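Local coordinates for protein probable zinc protease PqqL (Escherichia coli, PDB 6OFS) that probably cleaves peptides or proteins in the periplasm as a zinc-dependent endopeptidase of the M16 family, at residues A[526-531]-A[572-577]; A[577-582]-A[669-674]. All coordinates share one frame; numbering follows the deposited sequence.

Contact 1: A[526-531]-A[572-577]; sequences KGDLSF and SKVSGM
Gly527 and Asp528 lie against Ser575 and Gly576, in the tight link of the beta-hairpin formed by strands 569-574 and 579-586; their own loop leaves strand 517-524 of the same sheet. Lys526 sits at the margin; its CB points away from the turn, and NZ forms a salt bridge with Asp676. Gly527 meets the turn with backbone alone: its CA is 3.3 Å from Gly576 O in a CA-H...O contact, and the missing side chain lets the two chains come this close. At Asp528 the backbone N donates to Ser575 O at 2.9 Å. Asp528 CG stands between the backbone N and the carbonyl carbon (chi1 64°), which brings the carboxylate alongside the turn, OD1 lying 3.3 Å from Gly576 CA. Asp528 CB rests on Val574 CG1 at 3.8 Å, next to Ile539 of helix 539-547. An alanine here lacks the carboxylate, which is likely to leave Gly576 CA uncovered on that side and Lys536 without its weak, long ion pair to OD1. Leu529 N, the next amide, donates to Gly576 O at 3.0 Å, with an N-H...O angle of 155°. Two successive carbonyls of the turn are thus each taken by one amide of the loop. The Leu529 side chain runs on past Gly576, its CB 3.2 Å from Gly576 O, while Met577, bent at chi2 (-64°), brings its end back towards the loop, placing CE 3.8 Å from Leu529 CD1.

Contact 2: A[577-582]-A[669-674]; sequences MNTLLS and QLFSSP
Thr579, the first residue of strand 579-586, fits against Leu670 and Phe671 of the connection between helix 660-668 and strand 677-682. Its CB lies 3.9 Å from Phe671 CE1. From there the side chain forks. CG2, anti to the backbone N, reaches Phe671 CE1 at 3.7 Å and Leu670 CD1 at 4.0 Å, touching both apolar side chains. OG1, beside the backbone N (chi1 -49°), approaches Leu670 CD2 at 3.6 Å, a contact of packing alone; the polar need of this buried hydroxyl is met by Lys526 O, through a hydrogen bond. The Thr579 and Leu670 side chains cross nearly at right angles. Phe671 extends further along the strand: its CZ comes obliquely to Thr579 O at 3.5 Å and to Leu581 CB at 4.0 Å, while Leu580 offers its carbonyl carbon at the ring edge. No hydrogen bond links the two segments. Within the connection, Ser672 OG donates to Gln669 O at 2.8 Å from above the carbonyl plane, bridging the two residues on either side of Leu670 and Phe671 in sequence. Ile601 of helix 591-602 touches both Leu581 and Phe671, and Ala522 and Ser524 of strand 517-524 also meet the phenylalanine. A helix-to-strand connection laid across neighbouring strands, with a helix on the same face, is plain core packing of the mixed alpha/beta domain of M16 peptidases.

In the fold
Contacts 1 and 2 have centres 8 Å apart and share Met577, where the hairpin turn passes into strand 579-586. They come in series along the chain: 526-531 with 572-577 closes before 577-582 with 669-674 opens. Both reach one mixed sheet, in which 677-682, 517-524, 579-586 and 569-574 are successive neighbours. Between the hairpin strands Lys573 O and Leu580 N, 2.9 Å apart, probably form a hydrogen bond that couples the two contacts. Together they join one end of the hairpin to the loops flanking strands 517-524 and 677-682. The region lies away from the zinc site of His54 and His58; both contacts are packing and backbone bonding within the fold.

Contact 1: A[526-531]-A[572-577]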
ATOM      1  N   LYS A 526       4.637  25.442 -10.431  1.00 54.28           N
ATOM      2  CA  LYS A 526       3.250  25.022 -10.271  1.00 53.70           C
ATOM      3  C   LYS A 526       2.951  24.858  -8.782  1.00 56.32           C
ATOM      4  O   LYS A 526       3.720  24.202  -8.074  1.00 56.04           O
ATOM      5  CB  LYS A 526       2.969  23.722 -11.060  1.00 56.06           C
ATOM      6  CG  LYS A 526       2.150  23.936 -12.334  1.00 60.31           C
ATOM      7  CD  LYS A 526       2.978  24.395 -13.523  1.00 64.56           C
ATOM      8  CE  LYS A 526       2.145  24.540 -14.767  1.00 72.74           C
ATOM      9  NZ  LYS A 526       2.956  25.055 -15.901  1.00 86.36           N
ATOM     10  N   GLY A 527       1.871  25.497  -8.325  1.00 51.92           N
ATOM     11  CA  GLY A 527       1.451  25.475  -6.925  1.00 51.41           C
ATOM     12  C   GLY A 527       0.038  24.988  -6.739  1.00 55.22           C
ATOM     13  O   GLY A 527      -0.469  24.261  -7.590  1.00 54.78           O
ATOM     14  N   ASP A 528      -0.623  25.372  -5.634  1.00 53.45           N
ATOM     15  CA  ASP A 528      -1.994  24.886  -5.409  1.00 53.56           C
ATOM     16  C   ASP A 528      -3.053  25.728  -6.162  1.00 56.10           C
ATOM     17  O   ASP A 528      -4.221  25.309  -6.244  1.00 56.40           O
ATOM     18  CB  ASP A 528      -2.334  24.686  -3.910  1.00 55.73           C
ATOM     19  CG  ASP A 528      -2.363  25.886  -2.963  1.00 68.37           C
ATOM     20  OD1 ASP A 528      -2.551  27.028  -3.446  1.00 69.90           O
ATOM     21  OD2 ASP A 528      -2.250  25.671  -1.720  1.00 70.52           O
ATOM     22  N   LEU A 529      -2.624  26.859  -6.773  1.00 50.21           N
ATOM     23  CA  LEU A 529      -3.495  27.735  -7.554  1.00 49.56           C
ATOM     24  C   LEU A 529      -3.638  27.286  -9.014  1.00 56.57           C
ATOM     25  O   LEU A 529      -4.290  27.972  -9.812  1.00 56.48           O
ATOM     26  CB  LEU A 529      -3.077  29.207  -7.450  1.00 48.86           C
ATOM     27  CG  LEU A 529      -3.185  29.827  -6.054  1.00 51.66           C
ATOM     28  CD1 LEU A 529      -2.522  31.196  -6.011  1.00 50.75           C
ATOM     29  CD2 LEU A 529      -4.640  29.856  -5.547  1.00 50.57           C
ATOM     30  N   SER A 530      -3.075  26.103  -9.342  1.00 54.84           N
ATOM     31  CA  SER A 530      -3.162  25.481 -10.667  1.00 56.03           C
ATOM     32  C   SER A 530      -4.229  24.362 -10.667  1.00 61.04           C
ATOM     33  O   SER A 530      -4.251  23.546 -11.582  1.00 60.62           O
ATOM     34  CB  SER A 530      -1.802  24.907 -11.074  1.00 60.77           C
ATOM     35  OG  SER A 530      -0.845  25.911 -11.379  1.00 74.06           O
ATOM     36  N   PHE A 531      -5.117  24.339  -9.660  1.00 59.23           N
ATOM     37  CA  PHE A 531      -6.119  23.285  -9.501  1.00 60.17           C
ATOM     38  C   PHE A 531      -7.569  23.790  -9.279  1.00 69.95           C
ATOM     39  O   PHE A 531      -7.750  24.859  -8.691  1.00 69.39           O
ATOM     40  CB  PHE A 531      -5.707  22.365  -8.335  1.00 61.19           C
ATOM     41  CG  PHE A 531      -4.399  21.623  -8.512  1.00 61.74           C
ATOM     42  CD1 PHE A 531      -3.191  22.215  -8.159  1.00 63.81           C
ATOM     43  CD2 PHE A 531      -4.381  20.314  -8.974  1.00 63.15           C
ATOM     44  CE1 PHE A 531      -1.984  21.523  -8.301  1.00 64.36           C
ATOM     45  CE2 PHE A 531      -3.173  19.615  -9.097  1.00 65.98           C
ATOM     46  CZ  PHE A 531      -1.982  20.227  -8.763  1.00 63.69           C
ATOM     47  N   SER A 572       9.165  18.834   1.803  1.00 50.60           N
ATOM     48  CA  SER A 572       8.508  19.488   0.682  1.00 50.00           C
ATOM     49  C   SER A 572       7.458  20.465   1.187  1.00 53.73           C
ATOM     50  O   SER A 572       7.014  20.354   2.321  1.00 53.49           O
ATOM     51  CB  SER A 572       7.918  18.467  -0.293  1.00 53.73           C
ATOM     52  OG  SER A 572       6.921  17.646   0.293  1.00 62.95           O
ATOM     53  N   LYS A 573       7.083  21.445   0.363  1.00 50.21           N
ATOM     54  CA  LYS A 573       6.092  22.447   0.738  1.00 49.70           C
ATOM     55  C   LYS A 573       5.347  22.898  -0.507  1.00 52.97           C
ATOM     56  O   LYS A 573       5.968  23.148  -1.536  1.00 53.13           O
ATOM     57  CB  LYS A 573       6.783  23.640   1.428  1.00 52.69           C
ATOM     58  CG  LYS A 573       5.842  24.621   2.121  1.00 67.92           C
ATOM     59  CD  LYS A 573       6.305  26.077   1.935  1.00 78.64           C
ATOM     60  CE  LYS A 573       7.147  26.604   3.078  1.00 83.96           C
ATOM     61  NZ  LYS A 573       7.609  27.991   2.817  1.00 90.39           N
ATOM     62  N   VAL A 574       4.020  22.996  -0.406  1.00 49.40           N
ATOM     63  CA  VAL A 574       3.139  23.453  -1.474  1.00 49.09           C
ATOM     64  C   VAL A 574       2.707  24.859  -1.128  1.00 53.81           C
ATOM     65  O   VAL A 574       2.095  25.105  -0.079  1.00 54.24           O
ATOM     66  CB  VAL A 574       1.920  22.509  -1.734  1.00 52.76           C
ATOM     67  CG1 VAL A 574       0.881  23.159  -2.648  1.00 52.35           C
ATOM     68  CG2 VAL A 574       2.368  21.180  -2.316  1.00 52.37           C
ATOM     69  N   SER A 575       3.056  25.776  -2.013  1.00 51.02           N
ATOM     70  CA  SER A 575       2.741  27.198  -1.951  1.00 50.85           C
ATOM     71  C   SER A 575       1.625  27.412  -3.007  1.00 55.06           C
ATOM     72  O   SER A 575       1.208  26.445  -3.645  1.00 55.68           O
ATOM     73  CB  SER A 575       4.011  27.991  -2.260  1.00 54.45           C
ATOM     74  OG  SER A 575       3.770  29.339  -2.613  1.00 69.13           O
ATOM     75  N   GLY A 576       1.129  28.635  -3.149  1.00 51.14           N
ATOM     76  CA  GLY A 576       0.096  28.958  -4.122  1.00 50.42           C
ATOM     77  C   GLY A 576       0.593  28.906  -5.556  1.00 54.64           C
ATOM     78  O   GLY A 576      -0.101  28.391  -6.445  1.00 55.26           O
ATOM     79  N   MET A 577       1.807  29.412  -5.789  1.00 49.60           N
ATOM     80  CA  MET A 577       2.366  29.460  -7.140  1.00 49.52           C
ATOM     81  C   MET A 577       3.552  28.540  -7.349  1.00 51.72           C
ATOM     82  O   MET A 577       4.094  28.513  -8.454  1.00 50.85           O
ATOM     83  CB  MET A 577       2.755  30.908  -7.531  1.00 52.45           C
ATOM     84  CG  MET A 577       1.594  31.852  -7.655  1.00 56.43           C
ATOM     85  SD  MET A 577       0.460  31.405  -8.981  1.00 60.86           S
ATOM     86  CE  MET A 577      -0.650  32.800  -8.934  1.00 57.33           C
TER

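Contact 2: A[577-582]-A[669-674]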
ATOM      1  N   MET A 577       1.807  29.412  -5.789  1.00 49.60           N
ATOM      2  CA  MET A 577       2.366  29.460  -7.140  1.00 49.52           C
ATOM      3  C   MET A 577       3.552  28.540  -7.349  1.00 51.72           C
ATOM      4  O   MET A 577       4.094  28.513  -8.454  1.00 50.85           O
ATOM      5  CB  MET A 577       2.755  30.908  -7.531  1.00 52.45           C
ATOM      6  CG  MET A 577       1.594  31.852  -7.655  1.00 56.43           C
ATOM      7  SD  MET A 577       0.460  31.405  -8.981  1.00 60.86           S
ATOM      8  CE  MET A 577      -0.650  32.800  -8.934  1.00 57.33           C
ATOM      9  N   ASN A 578       3.993  27.826  -6.301  1.00 47.93           N
ATOM     10  CA  ASN A 578       5.180  26.974  -6.399  1.00 48.22           C
ATOM     11  C   ASN A 578       5.115  25.749  -5.503  1.00 52.83           C
ATOM     12  O   ASN A 578       4.283  25.664  -4.594  1.00 53.45           O
ATOM     13  CB  ASN A 578       6.462  27.777  -6.001  1.00 47.10           C
ATOM     14  CG  ASN A 578       6.682  29.068  -6.744  1.00 62.10           C
ATOM     15  OD1 ASN A 578       6.135  30.115  -6.379  1.00 54.64           O
ATOM     16  ND2 ASN A 578       7.487  29.026  -7.801  1.00 55.46           N
ATOM     17  N   THR A 579       6.053  24.827  -5.728  1.00 47.89           N
ATOM     18  CA  THR A 579       6.236  23.644  -4.903  1.00 47.00           C
ATOM     19  C   THR A 579       7.730  23.503  -4.728  1.00 48.80           C
ATOM     20  O   THR A 579       8.487  23.616  -5.701  1.00 46.20           O
ATOM     21  CB  THR A 579       5.570  22.382  -5.496  1.00 55.09           C
ATOM     22  OG1 THR A 579       4.220  22.677  -5.872  1.00 54.97           O
ATOM     23  CG2 THR A 579       5.578  21.201  -4.514  1.00 51.14           C
ATOM     24  N   LEU A 580       8.151  23.317  -3.479  1.00 45.95           N
ATOM     25  CA  LEU A 580       9.556  23.158  -3.155  1.00 46.55           C
ATOM     26  C   LEU A 580       9.799  21.743  -2.703  1.00 52.65           C
ATOM     27  O   LEU A 580       8.964  21.165  -2.016  1.00 53.70           O
ATOM     28  CB  LEU A 580      10.025  24.156  -2.077  1.00 46.34           C
ATOM     29  CG  LEU A 580       9.635  25.628  -2.252  1.00 50.58           C
ATOM     30  CD1 LEU A 580      10.067  26.436  -1.063  1.00 50.73           C
ATOM     31  CD2 LEU A 580      10.207  26.234  -3.536  1.00 52.32           C
ATOM     32  N   LEU A 581      10.912  21.174  -3.129  1.00 48.30           N
ATOM     33  CA  LEU A 581      11.311  19.846  -2.735  1.00 47.21           C
ATOM     34  C   LEU A 581      12.731  19.982  -2.273  1.00 51.25           C
ATOM     35  O   LEU A 581      13.624  20.221  -3.086  1.00 50.23           O
ATOM     36  CB  LEU A 581      11.142  18.838  -3.883  1.00 46.76           C
ATOM     37  CG  LEU A 581      11.645  17.399  -3.652  1.00 50.71           C
ATOM     38  CD1 LEU A 581      10.967  16.732  -2.453  1.00 50.09           C
ATOM     39  CD2 LEU A 581      11.477  16.553  -4.914  1.00 52.63           C
ATOM     40  N   SER A 582      12.921  19.933  -0.941  1.00 49.36           N
ATOM     41  CA  SER A 582      14.226  20.097  -0.309  1.00 50.11           C
ATOM     42  C   SER A 582      14.852  18.787   0.102  1.00 56.08           C
ATOM     43  O   SER A 582      14.244  18.008   0.830  1.00 55.32           O
ATOM     44  CB  SER A 582      14.142  21.041   0.885  1.00 52.58           C
ATOM     45  OG  SER A 582      14.177  22.396   0.476  1.00 62.87           O
ATOM     46  N   GLN A 669       1.661  15.891 -10.847  1.00 47.01           N
ATOM     47  CA  GLN A 669       1.457  16.964 -11.814  1.00 47.24           C
ATOM     48  C   GLN A 669       2.274  18.212 -11.537  1.00 53.11           C
ATOM     49  O   GLN A 669       2.372  19.073 -12.412  1.00 54.62           O
ATOM     50  CB  GLN A 669      -0.034  17.327 -11.900  1.00 48.12           C
ATOM     51  CG  GLN A 669      -0.907  16.270 -12.560  1.00 56.44           C
ATOM     52  CD  GLN A 669      -2.325  16.767 -12.667  1.00 76.08           C
ATOM     53  OE1 GLN A 669      -2.652  17.602 -13.521  1.00 74.04           O
ATOM     54  NE2 GLN A 669      -3.197  16.274 -11.794  1.00 62.11           N
ATOM     55  N   LEU A 670       2.823  18.341 -10.326  1.00 49.78           N
ATOM     56  CA  LEU A 670       3.587  19.520  -9.921  1.00 49.73           C
ATOM     57  C   LEU A 670       4.976  19.526 -10.542  1.00 56.14           C
ATOM     58  O   LEU A 670       5.364  20.517 -11.161  1.00 57.40           O
ATOM     59  CB  LEU A 670       3.625  19.651  -8.394  1.00 49.43           C
ATOM     60  CG  LEU A 670       2.246  19.756  -7.684  1.00 53.09           C
ATOM     61  CD1 LEU A 670       2.365  19.427  -6.202  1.00 52.38           C
ATOM     62  CD2 LEU A 670       1.628  21.136  -7.862  1.00 54.67           C
ATOM     63  N   PHE A 671       5.688  18.394 -10.457  1.00 52.73           N
ATOM     64  CA  PHE A 671       7.012  18.218 -11.059  1.00 52.03           C
ATOM     65  C   PHE A 671       6.934  17.390 -12.361  1.00 56.44           C
ATOM     66  O   PHE A 671       7.925  16.767 -12.762  1.00 56.18           O
ATOM     67  CB  PHE A 671       7.982  17.592 -10.032  1.00 52.96           C
ATOM     68  CG  PHE A 671       8.356  18.547  -8.928  1.00 53.35           C
ATOM     69  CD1 PHE A 671       7.595  18.628  -7.768  1.00 55.17           C
ATOM     70  CD2 PHE A 671       9.443  19.402  -9.065  1.00 55.39           C
ATOM     71  CE1 PHE A 671       7.928  19.527  -6.753  1.00 55.34           C
ATOM     72  CE2 PHE A 671       9.775  20.302  -8.048  1.00 58.16           C
ATOM     73  CZ  PHE A 671       9.019  20.350  -6.894  1.00 55.35           C
ATOM     74  N   SER A 672       5.745  17.402 -13.022  1.00 53.18           N
ATOM     75  CA  SER A 672       5.455  16.652 -14.258  1.00 52.59           C
ATOM     76  C   SER A 672       6.240  17.150 -15.471  1.00 55.05           C
ATOM     77  O   SER A 672       6.650  16.350 -16.306  1.00 55.35           O
ATOM     78  CB  SER A 672       3.959  16.673 -14.557  1.00 56.38           C
ATOM     79  OG  SER A 672       3.499  18.000 -14.757  1.00 66.72           O
ATOM     80  N   SER A 673       6.448  18.465 -15.557  1.00 50.27           N
ATOM     81  CA  SER A 673       7.152  19.115 -16.645  1.00 49.55           C
ATOM     82  C   SER A 673       8.565  19.610 -16.196  1.00 53.04           C
ATOM     83  O   SER A 673       8.661  20.602 -15.457  1.00 52.41           O
ATOM     84  CB  SER A 673       6.295  20.253 -17.205  1.00 52.08           C
ATOM     85  OG  SER A 673       6.913  20.931 -18.288  1.00 62.24           O
ATOM     86  N   PRO A 674       9.669  18.947 -16.659  1.00 48.43           N
ATOM     87  CA  PRO A 674      11.028  19.397 -16.285  1.00 47.94           C
ATOM     88  C   PRO A 674      11.322  20.861 -16.584  1.00 52.81           C
ATOM     89  O   PRO A 674      12.024  21.500 -15.798  1.00 52.84           O
ATOM     90  CB  PRO A 674      11.949  18.448 -17.066  1.00 49.76           C
ATOM     91  CG  PRO A 674      11.117  17.238 -17.317  1.00 53.54           C
ATOM     92  CD  PRO A 674       9.729  17.759 -17.535  1.00 49.16           C
TER